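PDB 1YQH: IG hypothetical 16092 from Bacillus cereus ATCC 14579, which is of unknown function but belongs to the UPF0045 (DUF77) family, related to thiamine-binding proteins, and may bind thiamine or a similar small molecule. Local coordinates for residues A[11-16]-A[77-82]; A[7-12]-A[47-52]; A[24-29]-A[66-71]. All blocks are in the same frame, centred on the assembly; numbering follows the deposited sequence. Where two conformers were deposited one is given.

Contact 1 of 3, residues A[11-16]-A[77-82]; sequences SFSVVP and ITSIKI
Ser-11, Ser-13 and Val-15 pair with Lys-81, Ser-79 and Ile-77 through six backbone hydrogen bonds, two to each pair, on strands whose directions differ by 178°. The straightest, from Ile-77 N to Val-15 O, is 2.9 Å long with 176° at the hydrogen. The face of Phe-12, Val-14, Thr-78 and Ile-80 is closed over by helices 23-36 and 54-70. There Val-14 and Thr-78 stand side by side: Thr-78 OG1, anti to its carbonyl carbon (chi1 -58°), comes 3.7 Å from Val-14 CG1 and bonds to Gln-65 of helix 54-70. CB of Phe-12 lies 4.3 Å from CG1 of Ile-80, and its ring leads away from 77-82. The other face is more open and holds a water. Ser-13 OG and Ser-79 OG stay 3.9 Å apart, and the water lies beside them, 2.7 Å from Ser-79 OG and donating to Ile-77 O at 2.8 Å; its bond to Ser-13 OG is weak. The main polar partners are Glu-47 for Ser-13 and Lys-81 of the second subunit for Ser-79. The chemistry is thus mostly apolar toward the helices, whereas toward neighbouring subunits hydroxyls, water and Lys-81 join apolar Val-15.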
loop_
_atom_site.group_PDB
_atom_site.type_symbol
_atom_site.label_atom_id
_atom_site.label_comp_id
_atom_site.label_asym_id
_atom_site.label_seq_id
_atom_site.Cartn_x
_atom_site.Cartn_y
_atom_site.Cartn_z
ATOM N N SER A 11 -2.914 -1.045 -9.369
ATOM C CA SER A 11 -4.085 -1.353 -8.575
ATOM C C SER A 11 -4.389 -0.197 -7.654
ATOM O O SER A 11 -3.503 0.616 -7.345
ATOM C CB SER A 11 -3.917 -2.660 -7.785
ATOM O OG SER A 11 -2.925 -2.535 -6.786
ATOM N N PHE A 12 -5.643 -0.098 -7.233
ATOM C CA PHE A 12 -5.999 0.943 -6.286
ATOM C C PHE A 12 -7.190 0.524 -5.462
ATOM O O PHE A 12 -7.967 -0.370 -5.845
ATOM C CB PHE A 12 -6.294 2.276 -7.021
ATOM C CG PHE A 12 -7.718 2.408 -7.520
ATOM C CD1 PHE A 12 -8.646 3.193 -6.821
ATOM C CD2 PHE A 12 -8.135 1.757 -8.686
ATOM C CE1 PHE A 12 -9.960 3.330 -7.265
ATOM C CE2 PHE A 12 -9.448 1.891 -9.142
ATOM C CZ PHE A 12 -10.366 2.674 -8.435
ATOM N N SER A 13 -7.336 1.186 -4.327
ATOM C CA SER A 13 -8.531 1.031 -3.519
ATOM C C SER A 13 -8.891 2.359 -2.875
ATOM O O SER A 13 -8.020 3.218 -2.702
ATOM C CB SER A 13 -8.316 -0.054 -2.461
ATOM O OG SER A 13 -7.184 0.237 -1.667
ATOM N N VAL A 14 -10.174 2.513 -2.537
ATOM C CA VAL A 14 -10.660 3.671 -1.778
ATOM C C VAL A 14 -11.348 3.180 -0.514
ATOM O O VAL A 14 -12.154 2.239 -0.557
ATOM C CB VAL A 14 -11.614 4.555 -2.632
ATOM C CG1 VAL A 14 -10.825 5.261 -3.734
ATOM C CG2 VAL A 14 -12.735 3.706 -3.243
ATOM N N VAL A 15 -11.000 3.775 0.621
ATOM C CA VAL A 15 -11.657 3.449 1.887
ATOM C C VAL A 15 -12.248 4.757 2.388
ATOM O O VAL A 15 -11.515 5.634 2.867
ATOM C CB VAL A 15 -10.688 2.886 2.929
ATOM C CG1 VAL A 15 -11.433 2.486 4.178
ATOM C CG2 VAL A 15 -9.910 1.707 2.356
ATOM N N PRO A 16 -13.563 4.914 2.230
ATOM C CA PRO A 16 -14.231 6.165 2.579
ATOM C C PRO A 16 -14.736 6.217 4.014
ATOM O O PRO A 16 -14.970 5.169 4.632
ATOM C CB PRO A 16 -15.416 6.182 1.613
ATOM C CG PRO A 16 -15.787 4.718 1.486
ATOM C CD PRO A 16 -14.487 3.942 1.605
ATOM N N ILE A 77 -9.385 7.420 2.134
ATOM C CA ILE A 77 -7.991 6.989 2.101
ATOM C C ILE A 77 -7.828 6.165 0.828
ATOM O O ILE A 77 -8.494 5.125 0.651
ATOM C CB ILE A 77 -7.607 6.145 3.336
ATOM C CG1 ILE A 77 -7.917 6.878 4.648
ATOM C CG2 ILE A 77 -6.125 5.694 3.261
ATOM C CD1 ILE A 77 -7.149 8.212 4.857
ATOM N N THR A 78 -6.965 6.642 -0.064
ATOM C CA THR A 78 -6.816 6.025 -1.377
ATOM C C THR A 78 -5.425 5.405 -1.476
ATOM O O THR A 78 -4.436 6.067 -1.190
ATOM C CB THR A 78 -7.067 7.081 -2.495
ATOM O OG1 THR A 78 -8.386 7.634 -2.349
ATOM C CG2 THR A 78 -6.925 6.474 -3.912
ATOM N N SER A 79 -5.363 4.137 -1.875
ATOM C CA SER A 79 -4.092 3.424 -2.012
ATOM C C SER A 79 -3.888 3.112 -3.490
ATOM O O SER A 79 -4.838 2.773 -4.195
ATOM C CB SER A 79 -4.106 2.114 -1.222
ATOM O OG SER A 79 -4.385 2.324 0.156
ATOM N N ILE A 80 -2.652 3.229 -3.952
ATOM C CA ILE A 80 -2.322 2.985 -5.349
ATOM C C ILE A 80 -1.017 2.208 -5.385
ATOM O O ILE A 80 -0.109 2.481 -4.590
ATOM C CB ILE A 80 -2.131 4.319 -6.154
ATOM C CG1 ILE A 80 -3.368 5.221 -6.041
ATOM C CG2 ILE A 80 -1.816 4.017 -7.628
ATOM C CD1 ILE A 80 -3.167 6.666 -6.509
ATOM N N LYS A 81 -0.934 1.224 -6.282
ATOM C CA LYS A 81 0.342 0.593 -6.577
ATOM C C LYS A 81 0.525 0.599 -8.094
ATOM O O LYS A 81 -0.393 0.219 -8.832
ATOM C CB LYS A 81 0.379 -0.835 -6.053
ATOM C CG LYS A 81 1.793 -1.366 -5.852
ATOM C CD LYS A 81 1.792 -2.685 -5.087
ATOM C CE LYS A 81 1.671 -2.506 -3.562
ATOM N NZ LYS A 81 2.920 -1.997 -2.902
ATOM N N ILE A 82 1.690 1.039 -8.547
ATOM C CA ILE A 82 1.952 1.159 -9.979
ATOM C C ILE A 82 3.142 0.291 -10.344
ATOM O O ILE A 82 4.181 0.365 -9.685
ATOM C CB ILE A 82 2.270 2.621 -10.418
ATOM C CG1 ILE A 82 1.198 3.595 -9.914
ATOM C CG2 ILE A 82 2.425 2.728 -11.953
ATOM C CD1 ILE A 82 1.564 5.071 -10.093
HETATM O O HOH W 1 -7.001 2.706 0.695
#

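Contact 2 of 3, residues A[7-12]-A[47-52]; sequences QVTMSF and ETTLEG
Phe-12 and Thr-48 lie side by side and point the same way, ring atom CE2 3.9 Å from CB of Thr-48. The Leu-50 side chain crosses that of Phe-12 at a slant, its CD1 4.0 Å from CD2 of Phe-12. On the reverse face the methyls of Thr-9 and Thr-49 meet, CG2 to CG2 at 4.0 Å; that of Thr-49 is put there by standing anti to its backbone N (chi1 -55° for OG1). Six backbone hydrogen bonds fix this register, pairing Val-8 with Gly-52, Met-10 with Leu-50 and Phe-12 with Thr-48; the shortest runs from Leu-50 N to Met-10 O at 2.7 Å. Gly-52 ends the ladder at phi 153° and psi -157°, where a CB would press on the carbonyl oxygen of Glu-51. Water builds the next layer. One molecule donates both to Ser-11 OG at 3.1 Å and to Glu-47 OE1 at 2.8 Å, and a second sits 3.1 Å from Thr-48 OG1 with a weak bond to Phe-12 O. Farther out, Glu-47 OE2 forms a salt bridge with Lys-81 of the third subunit. Val-34 of helix 23-36 backs Phe-12 and Leu-50, while Ala-64 of helix 54-70 also touches the ring. Pairing of the first and third strands beneath two helices is the core of a ferredoxin-like beta-alpha-beta-beta-alpha-beta fold, consistent with the MTH1187-YkoF clan.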
loop_
_atom_site.group_PDB
_atom_site.type_symbol
_atom_site.label_atom_id
_atom_site.label_comp_id
_atom_site.label_asym_id
_atom_site.label_seq_id
_atom_site.Cartn_x
_atom_site.Cartn_y
_atom_site.Cartn_z
ATOM N N GLN A 7 2.151 0.772 -21.821
ATOM C CA GLN A 7 1.149 0.581 -20.783
ATOM C C GLN A 7 1.781 0.480 -19.403
ATOM O O GLN A 7 2.939 0.083 -19.265
ATOM C CB GLN A 7 0.328 -0.676 -21.054
ATOM C CG GLN A 7 -0.828 -0.452 -22.019
ATOM C CD GLN A 7 -1.527 -1.739 -22.408
ATOM O OE1 GLN A 7 -2.727 -1.747 -22.663
ATOM N NE2 GLN A 7 -0.781 -2.832 -22.453
ATOM N N VAL A 8 1.009 0.864 -18.396
ATOM C CA VAL A 8 1.319 0.517 -17.011
ATOM C C VAL A 8 0.216 -0.434 -16.543
ATOM O O VAL A 8 -0.869 -0.527 -17.148
ATOM C CB VAL A 8 1.426 1.751 -16.038
ATOM C CG1 VAL A 8 2.464 2.748 -16.537
ATOM C CG2 VAL A 8 0.074 2.436 -15.823
ATOM N N THR A 9 0.509 -1.160 -15.478
ATOM C CA THR A 9 -0.500 -1.876 -14.729
ATOM C C THR A 9 -0.512 -1.232 -13.327
ATOM O O THR A 9 0.533 -0.823 -12.817
ATOM C CB THR A 9 -0.173 -3.392 -14.710
ATOM O OG1 THR A 9 -0.180 -3.888 -16.069
ATOM C CG2 THR A 9 -1.197 -4.170 -13.904
HETATM N N MSE A 10 -1.695 -1.116 -12.739
HETATM C CA MSE A 10 -1.878 -0.399 -11.486
HETATM C C MSE A 10 -2.972 -1.116 -10.697
HETATM O O MSE A 10 -3.836 -1.768 -11.291
HETATM C CB MSE A 10 -2.327 1.025 -11.822
HETATM C CG MSE A 10 -2.463 1.972 -10.661
HETATM SE SE MSE A 10 -3.141 3.665 -11.316
HETATM C CE MSE A 10 -1.627 4.225 -12.452
ATOM N N SER A 11 -2.914 -1.045 -9.369
ATOM C CA SER A 11 -4.085 -1.353 -8.575
ATOM C C SER A 11 -4.389 -0.197 -7.654
ATOM O O SER A 11 -3.503 0.616 -7.345
ATOM C CB SER A 11 -3.917 -2.660 -7.785
ATOM O OG SER A 11 -2.925 -2.535 -6.786
ATOM N N PHE A 12 -5.643 -0.098 -7.233
ATOM C CA PHE A 12 -5.999 0.943 -6.286
ATOM C C PHE A 12 -7.190 0.524 -5.462
ATOM O O PHE A 12 -7.967 -0.370 -5.845
ATOM C CB PHE A 12 -6.294 2.276 -7.021
ATOM C CG PHE A 12 -7.718 2.408 -7.520
ATOM C CD1 PHE A 12 -8.646 3.193 -6.821
ATOM C CD2 PHE A 12 -8.135 1.757 -8.686
ATOM C CE1 PHE A 12 -9.960 3.330 -7.265
ATOM C CE2 PHE A 12 -9.448 1.891 -9.142
ATOM C CZ PHE A 12 -10.366 2.674 -8.435
ATOM N N GLU A 47 -8.396 -4.675 -3.848
ATOM C CA GLU A 47 -7.845 -3.711 -4.815
ATOM C C GLU A 47 -8.494 -3.942 -6.179
ATOM O O GLU A 47 -8.857 -5.076 -6.504
ATOM C CB GLU A 47 -6.321 -3.909 -4.994
ATOM C CG GLU A 47 -5.451 -3.955 -3.732
ATOM C CD GLU A 47 -5.518 -2.690 -2.878
ATOM O OE1 GLU A 47 -5.793 -1.582 -3.395
ATOM O OE2 GLU A 47 -5.287 -2.813 -1.662
ATOM N N THR A 48 -8.623 -2.878 -6.976
ATOM C CA THR A 48 -9.066 -2.998 -8.371
ATOM C C THR A 48 -7.842 -2.792 -9.243
ATOM O O THR A 48 -7.089 -1.822 -9.036
ATOM C CB THR A 48 -10.151 -1.941 -8.675
ATOM O OG1 THR A 48 -11.341 -2.317 -7.979
ATOM C CG2 THR A 48 -10.459 -1.825 -10.192
ATOM N N THR A 49 -7.636 -3.708 -10.187
ATOM C CA THR A 49 -6.497 -3.649 -11.101
ATOM C C THR A 49 -6.922 -2.915 -12.370
ATOM O O THR A 49 -8.027 -3.156 -12.860
ATOM C CB THR A 49 -6.032 -5.070 -11.482
ATOM O OG1 THR A 49 -5.751 -5.805 -10.284
ATOM C CG2 THR A 49 -4.761 -5.004 -12.355
ATOM N N LEU A 50 -6.040 -2.045 -12.874
ATOM C CA LEU A 50 -6.211 -1.310 -14.133
ATOM C C LEU A 50 -5.012 -1.524 -15.055
ATOM O O LEU A 50 -3.882 -1.713 -14.589
ATOM C CB LEU A 50 -6.330 0.199 -13.866
ATOM C CG LEU A 50 -7.320 0.674 -12.802
ATOM C CD1 LEU A 50 -7.202 2.176 -12.555
ATOM C CD2 LEU A 50 -8.759 0.306 -13.206
ATOM N N GLU A 51 -5.257 -1.472 -16.366
ATOM C CA GLU A 51 -4.170 -1.528 -17.334
ATOM C C GLU A 51 -4.397 -0.425 -18.355
ATOM O O GLU A 51 -5.517 -0.231 -18.803
ATOM C CB GLU A 51 -4.177 -2.895 -18.024
ATOM C CG GLU A 51 -3.108 -3.073 -19.082
ATOM C CD GLU A 51 -3.249 -4.402 -19.807
ATOM O OE1 GLU A 51 -2.862 -5.434 -19.240
ATOM O OE2 GLU A 51 -3.751 -4.422 -20.943
ATOM N N GLY A 52 -3.338 0.298 -18.712
ATOM C CA GLY A 52 -3.452 1.347 -19.722
ATOM C C GLY A 52 -2.424 2.443 -19.545
ATOM O O GLY A 52 -1.361 2.229 -18.963
HETATM O O HOH W 2 -3.368 -0.546 -4.447
HETATM O O HOH W 3 -11.122 -1.215 -5.134
#

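Contact 3 of 3, residues A[24-29]-A[66-71]; sequences YSVVDK and QACVDA
Val-26 and Cys-68 bring their backbones to 5.3 Å between CA atoms, and Lys-29 and Ala-67 to 5.7 Å. These are the two helices, 23-36 and 54-70, that lie on one face of the ferredoxin-like sheet, and they meet here near the C-terminal end of the latter. Every contact between the segments is van der Waals. CG1 of Val-26, anti to its backbone N (chi1 175°), is the branch that reaches across: it rests 3.6 Å from CB of Cys-68 and equally near that residue's carbonyl O, with SG at 4.0 Å. From the sheet side, Val-14 and Pro-16 of strand 8-17 touch Cys-68 and Val-26 respectively, so this pair is buried. Toward solvent, the contact is carried by Ala-67 and Ala-71 against Lys-29. Ala-71, just past the helix end, touches CB and CG of the lysine. The Lys-29 chain bends at chi2 and chi3, and its ammonium forms a salt bridge with Glu-32 of its own helix rather than crossing the groove. At this outer edge, CG of Lys-29 lies 3.8 Å from CB of Ala-71, and Ala-67 CB lies 3.5 Å from Lys-29 O.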
loop_
_atom_site.group_PDB
_atom_site.type_symbol
_atom_site.label_atom_id
_atom_site.label_comp_id
_atom_site.label_asym_id
_atom_site.label_seq_id
_atom_site.Cartn_x
_atom_site.Cartn_y
_atom_site.Cartn_z
ATOM N N TYR A 24 -20.229 0.308 1.253
ATOM C CA TYR A 24 -20.410 -0.320 -0.065
ATOM C C TYR A 24 -21.139 0.590 -1.056
ATOM O O TYR A 24 -20.865 0.534 -2.256
ATOM C CB TYR A 24 -21.143 -1.668 0.019
ATOM C CG TYR A 24 -20.366 -2.821 0.647
ATOM C CD1 TYR A 24 -21.046 -3.902 1.211
ATOM C CD2 TYR A 24 -18.966 -2.834 0.684
ATOM C CE1 TYR A 24 -20.360 -4.976 1.797
ATOM C CE2 TYR A 24 -18.266 -3.913 1.279
ATOM C CZ TYR A 24 -18.977 -4.974 1.824
ATOM O OH TYR A 24 -18.306 -6.032 2.405
ATOM N N SER A 25 -22.069 1.412 -0.561
ATOM C CA SER A 25 -22.806 2.345 -1.419
ATOM C C SER A 25 -21.878 3.396 -2.033
ATOM O O SER A 25 -22.021 3.775 -3.197
ATOM C CB SER A 25 -23.947 3.014 -0.643
ATOM O OG SER A 25 -24.813 2.031 -0.091
ATOM N N VAL A 26 -20.929 3.856 -1.226
ATOM C CA VAL A 26 -19.977 4.883 -1.621
ATOM C C VAL A 26 -18.952 4.261 -2.570
ATOM O O VAL A 26 -18.666 4.813 -3.634
ATOM C CB VAL A 26 -19.290 5.464 -0.372
ATOM C CG1 VAL A 26 -18.201 6.450 -0.768
ATOM C CG2 VAL A 26 -20.339 6.130 0.527
ATOM N N VAL A 27 -18.433 3.094 -2.196
ATOM C CA VAL A 27 -17.464 2.395 -3.044
ATOM C C VAL A 27 -18.048 2.065 -4.440
ATOM O O VAL A 27 -17.331 2.116 -5.442
ATOM C CB VAL A 27 -16.845 1.144 -2.343
ATOM C CG1 VAL A 27 -15.919 0.380 -3.305
ATOM C CG2 VAL A 27 -16.067 1.564 -1.082
ATOM N N ASP A 28 -19.339 1.755 -4.501
ATOM C CA ASP A 28 -19.971 1.434 -5.773
ATOM C C ASP A 28 -19.899 2.587 -6.790
ATOM O O ASP A 28 -19.879 2.354 -8.000
ATOM C CB ASP A 28 -21.417 1.018 -5.536
ATOM C CG ASP A 28 -22.055 0.441 -6.763
ATOM O OD1 ASP A 28 -21.606 -0.628 -7.230
ATOM O OD2 ASP A 28 -23.013 1.054 -7.252
ATOM N N LYS A 29 -19.849 3.824 -6.298
ATOM C CA LYS A 29 -19.723 4.986 -7.170
ATOM C C LYS A 29 -18.286 5.143 -7.670
ATOM O O LYS A 29 -18.056 5.598 -8.798
ATOM C CB LYS A 29 -20.204 6.252 -6.456
ATOM C CG LYS A 29 -21.694 6.218 -6.052
ATOM C CD LYS A 29 -22.637 5.921 -7.219
ATOM C CE LYS A 29 -22.790 7.090 -8.164
ATOM N NZ LYS A 29 -23.825 6.819 -9.226
ATOM N N GLN A 66 -12.951 11.103 -5.952
ATOM C CA GLN A 66 -13.915 12.200 -5.936
ATOM C C GLN A 66 -15.350 11.668 -5.960
ATOM O O GLN A 66 -16.227 12.235 -5.303
ATOM C CB GLN A 66 -13.679 13.199 -7.089
ATOM C CG GLN A 66 -14.641 14.389 -7.070
ATOM C CD GLN A 66 -14.523 15.229 -5.818
ATOM O OE1 GLN A 66 -15.532 15.610 -5.211
ATOM N NE2 GLN A 66 -13.294 15.539 -5.427
ATOM N N ALA A 67 -15.590 10.582 -6.698
ATOM C CA ALA A 67 -16.935 9.972 -6.715
ATOM C C ALA A 67 -17.383 9.571 -5.303
ATOM O O ALA A 67 -18.567 9.689 -4.965
ATOM C CB ALA A 67 -16.991 8.773 -7.661
ATOM N N CYS A 68 -16.440 9.110 -4.487
ATOM C CA CYS A 68 -16.741 8.751 -3.104
ATOM C C CYS A 68 -17.260 9.964 -2.325
ATOM O O CYS A 68 -18.283 9.895 -1.638
ATOM C CB CYS A 68 -15.496 8.199 -2.404
ATOM S SG CYS A 68 -14.918 6.595 -2.969
ATOM N N VAL A 69 -16.556 11.084 -2.459
ATOM C CA VAL A 69 -16.948 12.345 -1.818
ATOM C C VAL A 69 -18.303 12.830 -2.339
ATOM O O VAL A 69 -19.182 13.234 -1.554
ATOM C CB VAL A 69 -15.848 13.418 -2.007
ATOM C CG1 VAL A 69 -16.299 14.791 -1.478
ATOM C CG2 VAL A 69 -14.557 12.951 -1.302
ATOM N N ASP A 70 -18.493 12.764 -3.656
ATOM C CA ASP A 70 -19.783 13.151 -4.251
ATOM C C ASP A 70 -20.931 12.268 -3.730
ATOM O O ASP A 70 -22.083 12.726 -3.616
ATOM C CB ASP A 70 -19.722 13.076 -5.775
ATOM C CG ASP A 70 -18.774 14.096 -6.390
ATOM O OD1 ASP A 70 -18.431 15.105 -5.738
ATOM O OD2 ASP A 70 -18.371 13.877 -7.556
ATOM N N ALA A 71 -20.607 11.018 -3.413
ATOM C CA ALA A 71 -21.569 10.053 -2.889
ATOM C C ALA A 71 -21.847 10.239 -1.386
ATOM O O ALA A 71 -22.699 9.546 -0.814
ATOM C CB ALA A 71 -21.104 8.633 -3.183
#

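Overall arrangement
Contacts 1 and 2 share strand 8-17, and both include Ser-11 and Phe-12: 75-84 flanks it on one side and 48-52 on the other, their centres 11 Å apart. Both rest on complete backbone ladders, but contact 2 is buried at the middle of the sheet, whereas contact 1 involves the outer strand, where the sheet runs on into the second subunit. Contact 3 is farther out, about 14 Å from the chain centre, and joins helices by van der Waals contact without a hydrogen bond between the segments. It meets contact 1 through Val-14 on Cys-68 and Pro-16 on Val-26, while its nearest atoms stay about 7 Å from contact 2. Contacts 1 and 2 also touch on the face away from the helices.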